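Local coordinates for putative oxidoreductase (Yersinia pestis, PDB 3KUX), which is of unknown function but probably catalyses the oxidation or reduction of an unidentified substrate with a nicotinamide adenine dinucleotide (NAD or NADP) cofactor, at residues A[7-12]-A[34-39]; A[118-123]-A[317-322]; A[127-132]-A[302-307]. One frame throughout, in Å; residues are numbered along the deposited sequence.

Contact 1. Residues A[7-12]-A[34-39]; sequences KIKVGL and ELAGVS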
loop_
_atom_site.group_PDB
_atom_site.type_symbol
_atom_site.label_atom_id
_atom_site.label_comp_id
_atom_site.label_asym_id
_atom_site.label_seq_id
_atom_site.Cartn_x
_atom_site.Cartn_y
_atom_site.Cartn_z
ATOM N N LYS A 7 20.520 -2.587 -16.498
ATOM C CA LYS A 7 19.967 -1.717 -15.469
ATOM C C LYS A 7 18.883 -0.791 -16.001
ATOM O O LYS A 7 18.980 -0.272 -17.111
ATOM C CB LYS A 7 21.074 -0.886 -14.819
ATOM C CG LYS A 7 21.757 -1.560 -13.641
ATOM C CD LYS A 7 23.042 -0.834 -13.263
ATOM C CE LYS A 7 23.560 -1.286 -11.903
ATOM N NZ LYS A 7 22.699 -0.796 -10.784
ATOM N N ILE A 8 17.850 -0.596 -15.189
ATOM C CA ILE A 8 16.804 0.375 -15.458
ATOM C C ILE A 8 17.097 1.601 -14.611
ATOM O O ILE A 8 17.062 1.531 -13.383
ATOM C CB ILE A 8 15.419 -0.177 -15.064
ATOM C CG1 ILE A 8 15.049 -1.370 -15.945
ATOM C CG2 ILE A 8 14.359 0.909 -15.154
ATOM C CD1 ILE A 8 13.826 -2.127 -15.473
ATOM N N LYS A 9 17.400 2.722 -15.252
ATOM C CA LYS A 9 17.724 3.930 -14.507
ATOM C C LYS A 9 16.453 4.599 -13.997
ATOM O O LYS A 9 15.485 4.769 -14.739
ATOM C CB LYS A 9 18.563 4.889 -15.355
ATOM C CG LYS A 9 19.846 4.262 -15.898
ATOM C CD LYS A 9 20.799 5.306 -16.476
ATOM C CE LYS A 9 21.510 6.087 -15.373
ATOM N NZ LYS A 9 22.362 7.189 -15.903
ATOM N N VAL A 10 16.459 4.970 -12.721
ATOM C CA VAL A 10 15.262 5.486 -12.069
ATOM C C VAL A 10 15.424 6.926 -11.588
ATOM O O VAL A 10 16.497 7.324 -11.135
ATOM C CB VAL A 10 14.881 4.615 -10.861
ATOM C CG1 VAL A 10 13.590 5.110 -10.245
ATOM C CG2 VAL A 10 14.756 3.156 -11.274
ATOM N N GLY A 11 14.347 7.698 -11.690
ATOM C CA GLY A 11 14.316 9.062 -11.166
ATOM C C GLY A 11 13.306 9.206 -10.037
ATOM O O GLY A 11 12.108 8.995 -10.230
ATOM N N LEU A 12 13.793 9.558 -8.852
ATOM C CA LEU A 12 12.928 9.734 -7.689
ATOM C C LEU A 12 12.582 11.209 -7.507
ATOM O O LEU A 12 13.432 12.079 -7.696
ATOM C CB LEU A 12 13.616 9.192 -6.436
ATOM C CG LEU A 12 12.865 9.293 -5.109
ATOM C CD1 LEU A 12 11.563 8.531 -5.168
ATOM C CD2 LEU A 12 13.732 8.769 -3.977
ATOM N N GLU A 34 18.596 1.065 -10.885
ATOM C CA GLU A 34 19.646 2.013 -10.525
ATOM C C GLU A 34 19.052 3.403 -10.318
ATOM O O GLU A 34 18.571 4.032 -11.264
ATOM C CB GLU A 34 20.734 2.059 -11.610
ATOM C CG GLU A 34 21.681 3.252 -11.497
ATOM C CD GLU A 34 22.719 3.305 -12.614
ATOM O OE1 GLU A 34 23.391 2.279 -12.863
ATOM O OE2 GLU A 34 22.872 4.381 -13.236
ATOM N N LEU A 35 19.078 3.874 -9.076
ATOM C CA LEU A 35 18.572 5.204 -8.764
ATOM C C LEU A 35 19.498 6.266 -9.358
ATOM O O LEU A 35 20.444 6.725 -8.712
ATOM C CB LEU A 35 18.417 5.387 -7.251
ATOM C CG LEU A 35 17.897 6.744 -6.773
ATOM C CD1 LEU A 35 16.511 7.023 -7.327
ATOM C CD2 LEU A 35 17.889 6.810 -5.257
ATOM N N ALA A 36 19.219 6.642 -10.602
ATOM C CA ALA A 36 20.043 7.603 -11.321
ATOM C C ALA A 36 20.078 8.956 -10.620
ATOM O O ALA A 36 21.151 9.497 -10.363
ATOM C CB ALA A 36 19.558 7.754 -12.755
ATOM N N GLY A 37 18.907 9.501 -10.307
ATOM C CA GLY A 37 18.840 10.828 -9.705
ATOM C C GLY A 37 17.631 11.087 -8.827
ATOM O O GLY A 37 16.619 10.390 -8.912
ATOM N N VAL A 38 17.745 12.104 -7.981
ATOM C CA VAL A 38 16.656 12.516 -7.112
ATOM C C VAL A 38 16.516 14.032 -7.170
ATOM O O VAL A 38 17.512 14.749 -7.078
ATOM C CB VAL A 38 16.923 12.112 -5.657
ATOM C CG1 VAL A 38 15.737 12.491 -4.775
ATOM C CG2 VAL A 38 17.221 10.625 -5.564
ATOM N N SER A 39 15.286 14.515 -7.328
ATOM C CA SER A 39 15.025 15.953 -7.324
ATOM C C SER A 39 14.677 16.416 -5.914
ATOM O O SER A 39 13.822 15.822 -5.256
ATOM C CB SER A 39 13.901 16.307 -8.300
ATOM O OG SER A 39 12.708 15.606 -7.994
#
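Glu34 reaches out between two lysines of the neighbouring strand. Its CG is anti to the backbone N (chi1 166°) and the chain stays extended beyond, which carries one carboxylate oxygen to each lysine. Lys7 crosses it at about a right angle, with Lys7 CD lying 3.2 Å from Glu34 OE1, and Lys7 NZ forms a long salt bridge to that oxygen. Lys9 runs alongside Glu34, pointing the same way; its NZ is 3.9 Å from Glu34 OE2, another long pair, and its CE also rests on the methyl of Ala36. The attraction is therefore diffuse, with the aliphatic parts of both lysines close to the carboxylate.

Beneath the charges the backbones run parallel. Val10 N bonds to Glu34 O at 2.7 Å, and Leu12 N to Gly37 O at 2.9 Å. Between them the 34-39 strand carries one extra residue: Leu35 centres an inverse gamma turn, and Val10 O takes weak bonds from both Ala36 N and Gly37 N.

On the sheet face away from Lys9 and Glu34, Leu12 CB touches both Leu35 CD1 (3.7 Å) and Val38 CG2 (4.0 Å) of the adjacent strand. Helix 17-28 packs on this side, through Ile27 against Val10 and through Ser19 and His23 against Leu12. Strand 8-13, that helix and strand 33-39 make the first beta-alpha-beta unit of a Rossmann fold, the unit that in relatives cradles the dinucleotide.

Contact 2. Residues A[118-123]-A[317-322]; sequences GLLLSV and APNPVP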
loop_
_atom_site.group_PDB
_atom_site.type_symbol
_atom_site.label_atom_id
_atom_site.label_comp_id
_atom_site.label_asym_id
_atom_site.label_seq_id
_atom_site.Cartn_x
_atom_site.Cartn_y
_atom_site.Cartn_z
ATOM N N GLY A 118 2.084 3.246 -24.403
ATOM C CA GLY A 118 2.785 1.984 -24.163
ATOM C C GLY A 118 3.740 2.014 -22.980
ATOM O O GLY A 118 4.740 1.296 -22.956
ATOM N N LEU A 119 3.431 2.848 -21.993
ATOM C CA LEU A 119 4.272 2.970 -20.808
ATOM C C LEU A 119 3.629 2.253 -19.624
ATOM O O LEU A 119 2.416 2.058 -19.593
ATOM C CB LEU A 119 4.503 4.444 -20.468
ATOM C CG LEU A 119 5.181 5.293 -21.545
ATOM C CD1 LEU A 119 4.941 6.778 -21.301
ATOM C CD2 LEU A 119 6.670 4.981 -21.619
ATOM N N LEU A 120 4.443 1.857 -18.653
ATOM C CA LEU A 120 3.917 1.205 -17.469
ATOM C C LEU A 120 3.556 2.234 -16.415
ATOM O O LEU A 120 4.349 3.125 -16.106
ATOM C CB LEU A 120 4.909 0.190 -16.899
ATOM C CG LEU A 120 4.541 -0.341 -15.506
ATOM C CD1 LEU A 120 4.889 -1.816 -15.347
ATOM C CD2 LEU A 120 5.187 0.487 -14.403
ATOM N N LEU A 121 2.344 2.109 -15.882
ATOM C CA LEU A 121 1.882 2.949 -14.790
ATOM C C LEU A 121 1.435 2.044 -13.648
ATOM O O LEU A 121 0.648 1.118 -13.861
ATOM C CB LEU A 121 0.724 3.821 -15.259
ATOM C CG LEU A 121 0.079 4.727 -14.214
ATOM C CD1 LEU A 121 1.117 5.641 -13.580
ATOM C CD2 LEU A 121 -1.043 5.528 -14.848
ATOM N N SER A 122 1.943 2.302 -12.444
ATOM C CA SER A 122 1.634 1.461 -11.287
ATOM C C SER A 122 1.583 2.269 -9.990
ATOM O O SER A 122 2.205 3.323 -9.883
ATOM C CB SER A 122 2.653 0.320 -11.168
ATOM O OG SER A 122 2.444 -0.452 -9.997
ATOM N N VAL A 123 0.839 1.764 -9.010
ATOM C CA VAL A 123 0.708 2.427 -7.715
ATOM C C VAL A 123 1.332 1.593 -6.592
ATOM O O VAL A 123 1.338 0.362 -6.641
ATOM C CB VAL A 123 -0.763 2.728 -7.384
ATOM C CG1 VAL A 123 -0.885 3.415 -6.025
ATOM C CG2 VAL A 123 -1.378 3.585 -8.476
ATOM N N ALA A 317 7.081 -10.003 -16.836
ATOM C CA ALA A 317 5.980 -10.371 -15.948
ATOM C C ALA A 317 4.956 -9.247 -15.775
ATOM O O ALA A 317 5.204 -8.107 -16.173
ATOM C CB ALA A 317 6.523 -10.816 -14.591
ATOM N N PRO A 318 3.800 -9.575 -15.171
ATOM C CA PRO A 318 2.663 -8.667 -14.999
ATOM C C PRO A 318 2.933 -7.517 -14.030
ATOM O O PRO A 318 3.577 -7.707 -13.000
ATOM C CB PRO A 318 1.563 -9.576 -14.427
ATOM C CG PRO A 318 2.021 -10.977 -14.675
ATOM C CD PRO A 318 3.512 -10.921 -14.649
ATOM N N ASN A 319 2.436 -6.331 -14.368
ATOM C CA ASN A 319 2.476 -5.191 -13.462
ATOM C C ASN A 319 2.006 -5.612 -12.061
ATOM O O ASN A 319 0.899 -6.132 -11.901
ATOM C CB ASN A 319 1.599 -4.067 -14.019
ATOM C CG ASN A 319 1.710 -2.780 -13.223
ATOM O OD1 ASN A 319 2.031 -2.791 -12.031
ATOM N ND2 ASN A 319 1.432 -1.659 -13.880
ATOM N N PRO A 320 2.851 -5.387 -11.042
ATOM C CA PRO A 320 2.562 -5.833 -9.675
ATOM C C PRO A 320 1.279 -5.207 -9.137
ATOM O O PRO A 320 0.544 -5.847 -8.384
ATOM C CB PRO A 320 3.765 -5.328 -8.868
ATOM C CG PRO A 320 4.807 -4.993 -9.867
ATOM C CD PRO A 320 4.096 -4.607 -11.118
ATOM N N VAL A 321 1.028 -3.959 -9.519
ATOM C CA VAL A 321 -0.183 -3.252 -9.122
ATOM C C VAL A 321 -0.620 -2.317 -10.243
ATOM O O VAL A 321 -0.151 -1.179 -10.338
ATOM C CB VAL A 321 0.019 -2.437 -7.828
ATOM C CG1 VAL A 321 -1.191 -1.572 -7.556
ATOM C CG2 VAL A 321 0.290 -3.358 -6.654
ATOM N N PRO A 322 -1.517 -2.803 -11.107
ATOM C CA PRO A 322 -2.053 -2.014 -12.202
ATOM C C PRO A 322 -2.835 -0.810 -11.692
ATOM O O PRO A 322 -3.479 -0.883 -10.640
ATOM C CB PRO A 322 -3.006 -2.989 -12.901
ATOM C CG PRO A 322 -2.548 -4.347 -12.487
ATOM C CD PRO A 322 -2.050 -4.175 -11.097
#
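Val321 O is held by two donors of the edge strand. Ser122 OG gives it a hydrogen bond of 2.7 Å, arriving tilted from the carbonyl plane, and Val123 N adds a weak one at 3.4 Å. The serine hydroxyl gets there because OG is anti to its own backbone N (chi1 175°), which sets it within bonding range of Val321 O. Tyr305 of helix 303-313 also bonds to this hydroxyl. Ser122 CA brings a C-H to the same carbonyl oxygen.

Asn319, two residues earlier, uses its amide on both segments. Asn319 ND2 donates to Leu121 O at 2.9 Å; the acceptor lies close to the amide plane, yet the donor stands well above the carbonyl plane of Leu121, and the bond is bent, with 132° at the hydrogen. The other amide atom turns back on its own segment: Asn319 OD1 accepts from Val321 N at 2.9 Å, closing an Asx turn that fixes the rotation of the amide and presents Val321 O to the strand. Leu120 crosses the amide obliquely, its CD1 3.9 Å from Asn319 CG. Past the serine, Val321 CG1 lies against Val123 O.

The loop thus lines strand 121-123, outermost in the parallel sheet, which bonds in turn to strand 93-96. Helix 104-116 packs on Leu121, and helix 303-313 meets Leu120 and Ser122. At its far end the loop delivers Pro322 as the N-cap residue of helix 323-342.

Contact 3. Residues A[127-132]-A[302-307]; sequences RRWDSD and YPAYYA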
loop_
_atom_site.group_PDB
_atom_site.type_symbol
_atom_site.label_atom_id
_atom_site.label_comp_id
_atom_site.label_asym_id
_atom_site.label_seq_id
_atom_site.Cartn_x
_atom_site.Cartn_y
_atom_site.Cartn_z
ATOM N N ARG A 127 1.693 -2.907 0.888
ATOM C CA ARG A 127 1.224 -3.800 1.943
ATOM C C ARG A 127 0.646 -5.107 1.418
ATOM O O ARG A 127 0.244 -5.966 2.201
ATOM C CB ARG A 127 0.244 -3.101 2.886
ATOM C CG ARG A 127 0.902 -2.005 3.710
ATOM C CD ARG A 127 0.186 -1.756 5.017
ATOM N NE ARG A 127 0.881 -0.721 5.777
ATOM C CZ ARG A 127 1.691 -0.954 6.803
ATOM N NH1 ARG A 127 1.905 -2.194 7.220
ATOM N NH2 ARG A 127 2.284 0.058 7.421
ATOM N N ARG A 128 0.613 -5.266 0.098
ATOM C CA ARG A 128 0.320 -6.572 -0.475
ATOM C C ARG A 128 1.474 -7.499 -0.134
ATOM O O ARG A 128 1.439 -8.695 -0.438
ATOM C CB ARG A 128 0.145 -6.492 -1.990
ATOM C CG ARG A 128 -1.137 -5.812 -2.429
ATOM C CD ARG A 128 -1.362 -5.987 -3.912
ATOM N NE ARG A 128 -2.422 -5.120 -4.419
ATOM C CZ ARG A 128 -2.806 -5.084 -5.692
ATOM N NH1 ARG A 128 -2.217 -5.868 -6.588
ATOM N NH2 ARG A 128 -3.775 -4.266 -6.071
ATOM N N TRP A 129 2.501 -6.936 0.500
ATOM C CA TRP A 129 3.698 -7.699 0.838
ATOM C C TRP A 129 4.067 -7.620 2.319
ATOM O O TRP A 129 5.203 -7.913 2.700
ATOM C CB TRP A 129 4.863 -7.283 -0.057
ATOM C CG TRP A 129 4.666 -7.752 -1.458
ATOM C CD1 TRP A 129 4.947 -8.998 -1.955
ATOM C CD2 TRP A 129 4.118 -7.000 -2.546
ATOM N NE1 TRP A 129 4.616 -9.061 -3.289
ATOM C CE2 TRP A 129 4.105 -7.849 -3.677
ATOM C CE3 TRP A 129 3.647 -5.687 -2.678
ATOM C CZ2 TRP A 129 3.634 -7.431 -4.917
ATOM C CZ3 TRP A 129 3.179 -5.271 -3.911
ATOM C CH2 TRP A 129 3.174 -6.142 -5.015
ATOM N N ASP A 130 3.093 -7.221 3.138
ATOM C CA ASP A 130 3.201 -7.302 4.587
ATOM C C ASP A 130 3.289 -8.761 5.006
ATOM O O ASP A 130 2.673 -9.635 4.386
ATOM C CB ASP A 130 1.975 -6.680 5.244
ATOM C CG ASP A 130 2.149 -5.205 5.542
ATOM O OD1 ASP A 130 3.235 -4.658 5.252
ATOM O OD2 ASP A 130 1.194 -4.591 6.075
ATOM N N SER A 131 4.047 -9.025 6.066
ATOM C CA SER A 131 4.206 -10.383 6.570
ATOM C C SER A 131 2.855 -11.044 6.840
ATOM O O SER A 131 2.613 -12.179 6.429
ATOM C CB SER A 131 5.035 -10.369 7.848
ATOM O OG SER A 131 4.435 -9.522 8.810
ATOM N N ASP A 132 1.971 -10.338 7.531
ATOM C CA ASP A 132 0.701 -10.940 7.902
ATOM C C ASP A 132 -0.146 -11.288 6.673
ATOM O O ASP A 132 -0.705 -12.384 6.580
ATOM C CB ASP A 132 -0.066 -10.065 8.912
ATOM C CG ASP A 132 0.003 -8.577 8.587
ATOM O OD1 ASP A 132 -0.182 -8.210 7.406
ATOM O OD2 ASP A 132 0.228 -7.773 9.522
ATOM N N TYR A 302 8.648 -6.267 0.980
ATOM C CA TYR A 302 8.342 -5.102 0.171
ATOM C C TYR A 302 9.136 -5.105 -1.132
ATOM O O TYR A 302 8.613 -4.710 -2.173
ATOM C CB TYR A 302 8.563 -3.803 0.955
ATOM C CG TYR A 302 7.507 -3.521 2.011
ATOM C CD1 TYR A 302 6.234 -4.065 1.918
ATOM C CD2 TYR A 302 7.781 -2.685 3.090
ATOM C CE1 TYR A 302 5.272 -3.802 2.874
ATOM C CE2 TYR A 302 6.823 -2.416 4.047
ATOM C CZ TYR A 302 5.572 -2.977 3.934
ATOM O OH TYR A 302 4.617 -2.714 4.886
ATOM N N PRO A 303 10.394 -5.574 -1.087
ATOM C CA PRO A 303 11.241 -5.598 -2.287
ATOM C C PRO A 303 10.583 -6.312 -3.464
ATOM O O PRO A 303 10.902 -6.022 -4.615
ATOM C CB PRO A 303 12.489 -6.369 -1.836
ATOM C CG PRO A 303 12.511 -6.236 -0.350
ATOM C CD PRO A 303 11.066 -6.176 0.080
ATOM N N ALA A 304 9.674 -7.238 -3.185
ATOM C CA ALA A 304 8.981 -7.941 -4.257
ATOM C C ALA A 304 8.309 -6.967 -5.231
ATOM O O ALA A 304 8.165 -7.269 -6.418
ATOM C CB ALA A 304 7.964 -8.928 -3.691
ATOM N N TYR A 305 7.902 -5.803 -4.728
ATOM C CA TYR A 305 7.216 -4.809 -5.557
ATOM C C TYR A 305 8.111 -4.281 -6.665
ATOM O O TYR A 305 7.773 -4.369 -7.846
ATOM C CB TYR A 305 6.708 -3.631 -4.718
ATOM C CG TYR A 305 6.058 -2.550 -5.554
ATOM C CD1 TYR A 305 4.757 -2.695 -6.013
ATOM C CD2 TYR A 305 6.751 -1.388 -5.898
ATOM C CE1 TYR A 305 4.151 -1.712 -6.783
ATOM C CE2 TYR A 305 6.159 -0.402 -6.672
ATOM C CZ TYR A 305 4.854 -0.570 -7.110
ATOM O OH TYR A 305 4.241 0.399 -7.879
ATOM N N TYR A 306 9.250 -3.718 -6.279
ATOM C CA TYR A 306 10.172 -3.151 -7.253
ATOM C C TYR A 306 10.803 -4.205 -8.164
ATOM O O TYR A 306 11.001 -3.968 -9.353
ATOM C CB TYR A 306 11.223 -2.269 -6.569
ATOM C CG TYR A 306 10.707 -0.870 -6.354
ATOM C CD1 TYR A 306 10.653 0.033 -7.406
ATOM C CD2 TYR A 306 10.232 -0.463 -5.117
ATOM C CE1 TYR A 306 10.164 1.313 -7.226
ATOM C CE2 TYR A 306 9.736 0.814 -4.928
ATOM C CZ TYR A 306 9.707 1.699 -5.986
ATOM O OH TYR A 306 9.216 2.976 -5.813
ATOM N N ALA A 307 11.098 -5.374 -7.614
ATOM C CA ALA A 307 11.574 -6.461 -8.441
ATOM C C ALA A 307 10.488 -6.783 -9.459
ATOM O O ALA A 307 10.777 -7.168 -10.592
ATOM C CB ALA A 307 11.903 -7.680 -7.592
#
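Trp129 and Asp130 meet Tyr302, Ala304 and Tyr305 in a mixed aromatic and polar contact, where the turn leading into helix 131-142 lies against residues 302-305, as the chain there runs into helix 303-313.

The indole does most of the packing. With CG anti to its carbonyl carbon (chi1 -71°), it swings toward the helix and lays one face over the methyl of Ala304, whose CB is 3.4 Å from Trp129 NE1 at the pyrrole end. Tyr305 CB lies over the same face near the six-membered ring, while Arg128 CB approaches the opposite face toward the rim. The Tyr305 ring turns an edge to it, Tyr305 CD1 lying 3.7 Å from Trp129 CZ3, with the planes 68° apart in an oblique pairing. The phenol end of Tyr305 belongs elsewhere, bonding to Ser122.

The Tyr302 ring presents its edge to Trp129, Tyr302 CD1 lying 4.0 Å from Trp129 CB. Its hydroxyl donates to Asp130 OD1; the separation as modelled is too short to be taken literally at this resolution. The second carboxylate oxygen, Asp130 OD2, receives Arg127 NH1 at 2.7 Å on its syn side and lies nearly in the guanidinium plane. Tyr302 OH also stands over a face of that guanidinium, the two flat groups nearly perpendicular (88°). Gln258 accepts from Tyr302 N nearby.

The salt bridge to Arg127 would be expected to favour a charged carboxylate at Asp130, which would suit a phenol donor, though the Tyr302 distance is doubtful.

How the contacts relate
From the N terminus, contact 1 comes first and closes a short loop of 21 residues, mostly helix 17-28, within the Rossmann-fold domain. It is complete before the other two open. Contact 2 then joins the last strand of the same parallel sheet to a loop 193 residues further on, and contact 3 nests inside that span, so most of the mixed sheet of the C-terminal domain lies between the ends of both; strand 346-347 follows them. These two touch: Tyr305 OH lies 3.2 Å from Val123 O, and Arg128 packs on Val321. Contact 1 stays apart, its nearest atoms about 6 Å from contact 3, yet helix 17-28 bridges toward Tyr302 and Tyr306.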